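Local coordinates for segregation and condensation protein A (Thermococcus onnurineus, PDB 6IVH) that probably serves as the kleisin subunit of an archaeal Smc-based condensin, the N-terminal domain being the part described here, at residues Ile9-Ile14 / Glu36-Arg41; Leu16-Met21 / Val32-Lys37. One frame throughout, in Å; residues are numbered along the deposited sequence.

Contact 1: residues Ile9-Ile14 / Glu36-Arg41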
loop_
_atom_site.group_PDB
_atom_site.type_symbol
_atom_site.label_atom_id
_atom_site.label_comp_id
_atom_site.label_asym_id
_atom_site.label_seq_id
_atom_site.Cartn_x
_atom_site.Cartn_y
_atom_site.Cartn_z
ATOM N N ILE A 9 0.895 9.981 10.180
ATOM C CA ILE A 9 1.058 8.592 9.767
ATOM C C ILE A 9 1.414 8.568 8.287
ATOM O O ILE A 9 0.672 9.086 7.446
ATOM C CB ILE A 9 -0.216 7.780 10.040
ATOM C CG1 ILE A 9 -0.591 7.832 11.522
ATOM C CG2 ILE A 9 -0.034 6.341 9.588
ATOM C CD1 ILE A 9 0.469 7.298 12.441
ATOM N N THR A 10 2.545 7.970 7.968
ATOM C CA THR A 10 3.038 7.902 6.604
ATOM C C THR A 10 2.679 6.565 5.974
ATOM O O THR A 10 2.341 5.607 6.676
ATOM C CB THR A 10 4.558 8.095 6.587
ATOM O OG1 THR A 10 5.181 7.028 7.310
ATOM C CG2 THR A 10 4.930 9.429 7.224
ATOM N N PRO A 11 2.723 6.466 4.640
ATOM C CA PRO A 11 2.461 5.165 4.000
ATOM C C PRO A 11 3.379 4.058 4.484
ATOM O O PRO A 11 2.952 2.900 4.566
ATOM C CB PRO A 11 2.679 5.456 2.508
ATOM C CG PRO A 11 2.451 6.916 2.365
ATOM C CD PRO A 11 2.894 7.547 3.650
ATOM N N VAL A 12 4.633 4.381 4.807
ATOM C CA VAL A 12 5.565 3.358 5.269
ATOM C C VAL A 12 5.148 2.834 6.637
ATOM O O VAL A 12 5.258 1.633 6.916
ATOM C CB VAL A 12 6.998 3.919 5.286
ATOM C CG1 VAL A 12 7.988 2.845 5.712
ATOM C CG2 VAL A 12 7.360 4.482 3.917
ATOM N N ASP A 13 4.654 3.725 7.506
ATOM C CA ASP A 13 4.200 3.318 8.833
ATOM C C ASP A 13 3.160 2.208 8.745
ATOM O O ASP A 13 3.240 1.206 9.466
ATOM C CB ASP A 13 3.628 4.521 9.584
ATOM C CG ASP A 13 4.684 5.547 9.939
ATOM O OD1 ASP A 13 5.829 5.147 10.227
ATOM O OD2 ASP A 13 4.364 6.755 9.931
ATOM N N ILE A 14 2.173 2.369 7.863
ATOM C CA ILE A 14 1.114 1.374 7.751
ATOM C C ILE A 14 1.657 0.074 7.170
ATOM O O ILE A 14 1.310 -1.021 7.632
ATOM C CB ILE A 14 -0.053 1.932 6.917
ATOM C CG1 ILE A 14 -0.621 3.192 7.580
ATOM C CG2 ILE A 14 -1.132 0.877 6.733
ATOM C CD1 ILE A 14 -1.718 3.869 6.787
ATOM N N GLU A 36 -6.596 -4.102 0.652
ATOM C CA GLU A 36 -7.647 -3.937 1.650
ATOM C C GLU A 36 -7.092 -3.987 3.069
ATOM O O GLU A 36 -7.642 -3.341 3.966
ATOM C CB GLU A 36 -8.742 -4.991 1.458
ATOM C CG GLU A 36 -10.020 -4.727 2.265
ATOM C CD GLU A 36 -10.701 -3.410 1.907
ATOM O OE1 GLU A 36 -10.467 -2.896 0.793
ATOM O OE2 GLU A 36 -11.475 -2.896 2.743
ATOM N N LYS A 37 -6.008 -4.736 3.293
ATOM C CA LYS A 37 -5.349 -4.697 4.597
ATOM C C LYS A 37 -4.817 -3.299 4.893
ATOM O O LYS A 37 -4.889 -2.825 6.034
ATOM C CB LYS A 37 -4.216 -5.723 4.653
ATOM C CG LYS A 37 -4.663 -7.170 4.505
ATOM C CD LYS A 37 -3.492 -8.121 4.709
ATOM C CE LYS A 37 -3.904 -9.571 4.500
ATOM N NZ LYS A 37 -4.123 -9.883 3.063
ATOM N N TYR A 38 -4.280 -2.624 3.873
ATOM C CA TYR A 38 -3.854 -1.239 4.037
ATOM C C TYR A 38 -5.039 -0.338 4.358
ATOM O O TYR A 38 -4.952 0.529 5.237
ATOM C CB TYR A 38 -3.144 -0.760 2.769
ATOM C CG TYR A 38 -2.653 0.670 2.824
ATOM C CD1 TYR A 38 -3.472 1.726 2.440
ATOM C CD2 TYR A 38 -1.364 0.963 3.248
ATOM C CE1 TYR A 38 -3.022 3.033 2.488
ATOM C CE2 TYR A 38 -0.907 2.263 3.300
ATOM C CZ TYR A 38 -1.738 3.295 2.918
ATOM O OH TYR A 38 -1.281 4.592 2.969
ATOM N N ILE A 39 -6.155 -0.524 3.652
ATOM C CA ILE A 39 -7.335 0.301 3.892
ATOM C C ILE A 39 -7.934 -0.010 5.259
ATOM O O ILE A 39 -8.402 0.894 5.964
ATOM C CB ILE A 39 -8.356 0.100 2.759
ATOM C CG1 ILE A 39 -7.799 0.659 1.446
ATOM C CG2 ILE A 39 -9.688 0.743 3.113
ATOM C CD1 ILE A 39 -8.734 0.501 0.265
ATOM N N GLU A 40 -7.931 -1.287 5.653
ATOM C CA GLU A 40 -8.390 -1.653 6.990
ATOM C C GLU A 40 -7.628 -0.879 8.055
ATOM O O GLU A 40 -8.230 -0.231 8.919
ATOM C CB GLU A 40 -8.236 -3.160 7.215
ATOM C CG GLU A 40 -9.254 -4.027 6.486
ATOM C CD GLU A 40 -8.960 -5.512 6.625
ATOM O OE1 GLU A 40 -8.266 -5.897 7.590
ATOM O OE2 GLU A 40 -9.422 -6.296 5.766
ATOM N N ARG A 41 -6.295 -0.925 7.997
ATOM C CA ARG A 41 -5.485 -0.216 8.983
ATOM C C ARG A 41 -5.658 1.291 8.858
ATOM O O ARG A 41 -5.709 1.999 9.870
ATOM C CB ARG A 41 -4.014 -0.603 8.832
ATOM C CG ARG A 41 -3.078 0.150 9.757
ATOM C CD ARG A 41 -3.275 -0.281 11.204
ATOM N NE ARG A 41 -2.199 0.206 12.060
ATOM C CZ ARG A 41 -2.219 0.160 13.388
ATOM N NH1 ARG A 41 -3.266 -0.351 14.023
ATOM N NH2 ARG A 41 -1.192 0.631 14.080
#
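Ile-14 meets Tyr-38 and Arg-41 through CB, CG2 and CD1. Its CB lies 3.7 Å from Tyr-38 CE2. From there the chain forks. CG2, set anti to the backbone N (chi1, which places CG1, is -60°), comes to 3.5 Å from Tyr-38 CD2 and meets the ring obliquely; it also touches CG, in the aliphatic part of Arg-41, at 3.7 Å, and the NH1 of that arginine forms a salt bridge with Glu-44. CG1 carries the other branch outward to CD1, which ends 3.9 Å from Tyr-38 CZ. The isoleucine and tyrosine side chains cross at about a right angle. The contact sets the first turn of helix 11-20 against helix 31-47 in the helical N-terminal domain of a kleisin; a capping box between Thr-10 and Asp-13, its Asp-13 N to Thr-10 OG1 arm weak, starts the helix. Beyond the isoleucine, Tyr-38 OH reaches the backbone of Pro-11, 3.9 Å from Pro-11 CA, and hydrogen-bonds to the carbonyl of Ala-56 on helix 54-72. With an alanine in place of Tyr-38, Ile-14 would probably lose its ring neighbour and Ala-56 O this donor.

Contact 2: residues Leu16-Met21 / Val32-Lys37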
loop_
_atom_site.group_PDB
_atom_site.type_symbol
_atom_site.label_atom_id
_atom_site.label_comp_id
_atom_site.label_asym_id
_atom_site.label_seq_id
_atom_site.Cartn_x
_atom_site.Cartn_y
_atom_site.Cartn_z
ATOM N N LEU A 16 4.812 -1.097 7.242
ATOM C CA LEU A 16 5.717 -1.770 8.174
ATOM C C LEU A 16 4.953 -2.478 9.289
ATOM O O LEU A 16 5.324 -3.585 9.701
ATOM C CB LEU A 16 6.716 -0.774 8.770
ATOM C CG LEU A 16 7.829 -0.245 7.871
ATOM C CD1 LEU A 16 8.677 0.783 8.596
ATOM C CD2 LEU A 16 8.682 -1.399 7.412
ATOM N N GLN A 17 3.900 -1.845 9.809
ATOM C CA GLN A 17 3.113 -2.459 10.874
ATOM C C GLN A 17 2.361 -3.687 10.373
ATOM O O GLN A 17 2.092 -4.612 11.148
ATOM C CB GLN A 17 2.142 -1.429 11.462
ATOM C CG GLN A 17 1.343 -1.916 12.682
ATOM C CD GLN A 17 0.015 -2.559 12.316
ATOM O OE1 GLN A 17 -0.531 -2.328 11.233
ATOM N NE2 GLN A 17 -0.515 -3.370 13.225
ATOM N N LEU A 18 2.001 -3.705 9.088
ATOM C CA LEU A 18 1.430 -4.911 8.497
ATOM C C LEU A 18 2.472 -6.017 8.412
ATOM O O LEU A 18 2.171 -7.186 8.675
ATOM C CB LEU A 18 0.861 -4.605 7.109
ATOM C CG LEU A 18 -0.387 -3.722 7.024
ATOM C CD1 LEU A 18 -0.739 -3.432 5.572
ATOM C CD2 LEU A 18 -1.550 -4.386 7.739
ATOM N N VAL A 19 3.705 -5.664 8.049
ATOM C CA VAL A 19 4.785 -6.643 8.030
ATOM C C VAL A 19 5.127 -7.082 9.448
ATOM O O VAL A 19 5.239 -8.278 9.737
ATOM C CB VAL A 19 6.015 -6.064 7.310
ATOM C CG1 VAL A 19 7.209 -6.988 7.477
ATOM C CG2 VAL A 19 5.711 -5.832 5.841
ATOM N N GLN A 20 5.288 -6.116 10.356
ATOM C CA GLN A 20 5.791 -6.421 11.692
ATOM C C GLN A 20 4.791 -7.230 12.511
ATOM O O GLN A 20 5.195 -7.977 13.412
ATOM C CB GLN A 20 6.163 -5.122 12.410
ATOM C CG GLN A 20 6.779 -5.310 13.781
ATOM C CD GLN A 20 5.768 -5.135 14.896
ATOM O OE1 GLN A 20 4.765 -4.439 14.736
ATOM N NE2 GLN A 20 6.023 -5.773 16.032
HETATM N N MSE A 21 3.500 -7.112 12.218
HETATM C CA MSE A 21 2.485 -7.884 12.931
HETATM C C MSE A 21 2.167 -9.186 12.204
HETATM O O MSE A 21 1.183 -9.856 12.516
HETATM C CB MSE A 21 1.214 -7.052 13.126
HETATM C CG MSE A 21 1.409 -5.851 14.036
HETATM SE SE MSE A 21 2.293 -6.313 15.714
HETATM C CE MSE A 21 1.033 -5.511 16.953
ATOM N N VAL A 32 -3.384 -7.579 -4.315
ATOM C CA VAL A 32 -4.835 -7.557 -4.166
ATOM C C VAL A 32 -5.216 -7.722 -2.700
ATOM O O VAL A 32 -6.069 -6.996 -2.176
ATOM C CB VAL A 32 -5.480 -8.643 -5.046
ATOM C CG1 VAL A 32 -6.986 -8.676 -4.838
ATOM C CG2 VAL A 32 -5.145 -8.406 -6.512
ATOM N N ASP A 33 -4.580 -8.672 -2.014
ATOM C CA ASP A 33 -4.865 -8.873 -0.599
ATOM C C ASP A 33 -4.254 -7.773 0.259
ATOM O O ASP A 33 -4.798 -7.443 1.318
ATOM C CB ASP A 33 -4.355 -10.244 -0.153
ATOM C CG ASP A 33 -4.957 -11.379 -0.959
ATOM O OD1 ASP A 33 -6.038 -11.180 -1.556
ATOM O OD2 ASP A 33 -4.351 -12.471 -0.995
ATOM N N LEU A 34 -3.134 -7.193 -0.181
ATOM C CA LEU A 34 -2.483 -6.138 0.590
ATOM C C LEU A 34 -3.294 -4.849 0.578
ATOM O O LEU A 34 -3.262 -4.093 1.557
ATOM C CB LEU A 34 -1.075 -5.887 0.045
ATOM C CG LEU A 34 -0.138 -4.883 0.732
ATOM C CD1 LEU A 34 -0.355 -3.448 0.253
ATOM C CD2 LEU A 34 -0.266 -4.972 2.244
ATOM N N THR A 35 -4.016 -4.580 -0.511
ATOM C CA THR A 35 -4.694 -3.295 -0.657
ATOM C C THR A 35 -5.750 -3.095 0.425
ATOM O O THR A 35 -5.804 -2.040 1.067
ATOM C CB THR A 35 -5.316 -3.187 -2.048
ATOM O OG1 THR A 35 -4.285 -3.306 -3.037
ATOM C CG2 THR A 35 -6.016 -1.845 -2.214
ATOM N N GLU A 36 -6.596 -4.102 0.652
ATOM C CA GLU A 36 -7.647 -3.937 1.650
ATOM C C GLU A 36 -7.092 -3.987 3.069
ATOM O O GLU A 36 -7.642 -3.341 3.966
ATOM C CB GLU A 36 -8.742 -4.991 1.458
ATOM C CG GLU A 36 -10.020 -4.727 2.265
ATOM C CD GLU A 36 -10.701 -3.410 1.907
ATOM O OE1 GLU A 36 -10.467 -2.896 0.793
ATOM O OE2 GLU A 36 -11.475 -2.896 2.743
ATOM N N LYS A 37 -6.008 -4.736 3.293
ATOM C CA LYS A 37 -5.349 -4.697 4.597
ATOM C C LYS A 37 -4.817 -3.299 4.893
ATOM O O LYS A 37 -4.889 -2.825 6.034
ATOM C CB LYS A 37 -4.216 -5.723 4.653
ATOM C CG LYS A 37 -4.663 -7.170 4.505
ATOM C CD LYS A 37 -3.492 -8.121 4.709
ATOM C CE LYS A 37 -3.904 -9.571 4.500
ATOM N NZ LYS A 37 -4.123 -9.883 3.063
#
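Leu-18 and Leu-34 face each other obliquely, one methyl of each making the closest approach: Leu-18 CD1 lies 3.7 Å from Leu-34 CD2. Leu-18 starts out toward helix 31-47, its CG anti to its own carbonyl carbon (chi1 -69°), and drives both methyls at the neighbouring helix. Leu-34 leaves its backbone at a slant to the contact and swings its CD2 methyl in, since CG lies anti to the backbone N (chi1 -176°). The second branch of Leu-18 has a different target: CD2 sits 4.1 Å from Lys-37 O, while CD1 is 4.3 Å from Lys-37 CB, so the leucine fork rests on the root and backbone of the lysine. The remainder of Lys-37 turns away from Leu-18 and runs back along its own helix, where NZ makes a weak hydrogen bond, 3.1 Å long, to Asp-33 O. No hydrogen bond joins the two segments, and the interface is held by apolar packing over a modest 120 Å². Around it, Leu-34 also packs on Leu-63 of helix 54-72 and on Val-24 of the connection between the helices. The arrangement is plain apolar packing between two helices, carried by a pair of leucines, in which the end of helix 11-20 meets the early part of helix 31-47 within the N-terminal domain of an ScpA-family kleisin.

Both contacts join helix 11-20 to helix 31-47, and their centres are about 7 Å apart. Contact 1 uses the beginning of the first helix and the middle of the second; contact 2 uses the end of the first and the earlier part of the second. Along the chain the first-helix segments come one after the other, whereas 32-37 runs into 36-41, overlapping it at Glu-36 and Lys-37, of which only Lys-37 takes part, in contact 2. The two sets of side chains also adjoin: Leu-18 CD1 lies 4.0 Å from Tyr-38 N. They form neighbouring patches between the same two helices, with helix 54-72 packing on Tyr-38 and Leu-34, in the N-terminal domain of the kleisin.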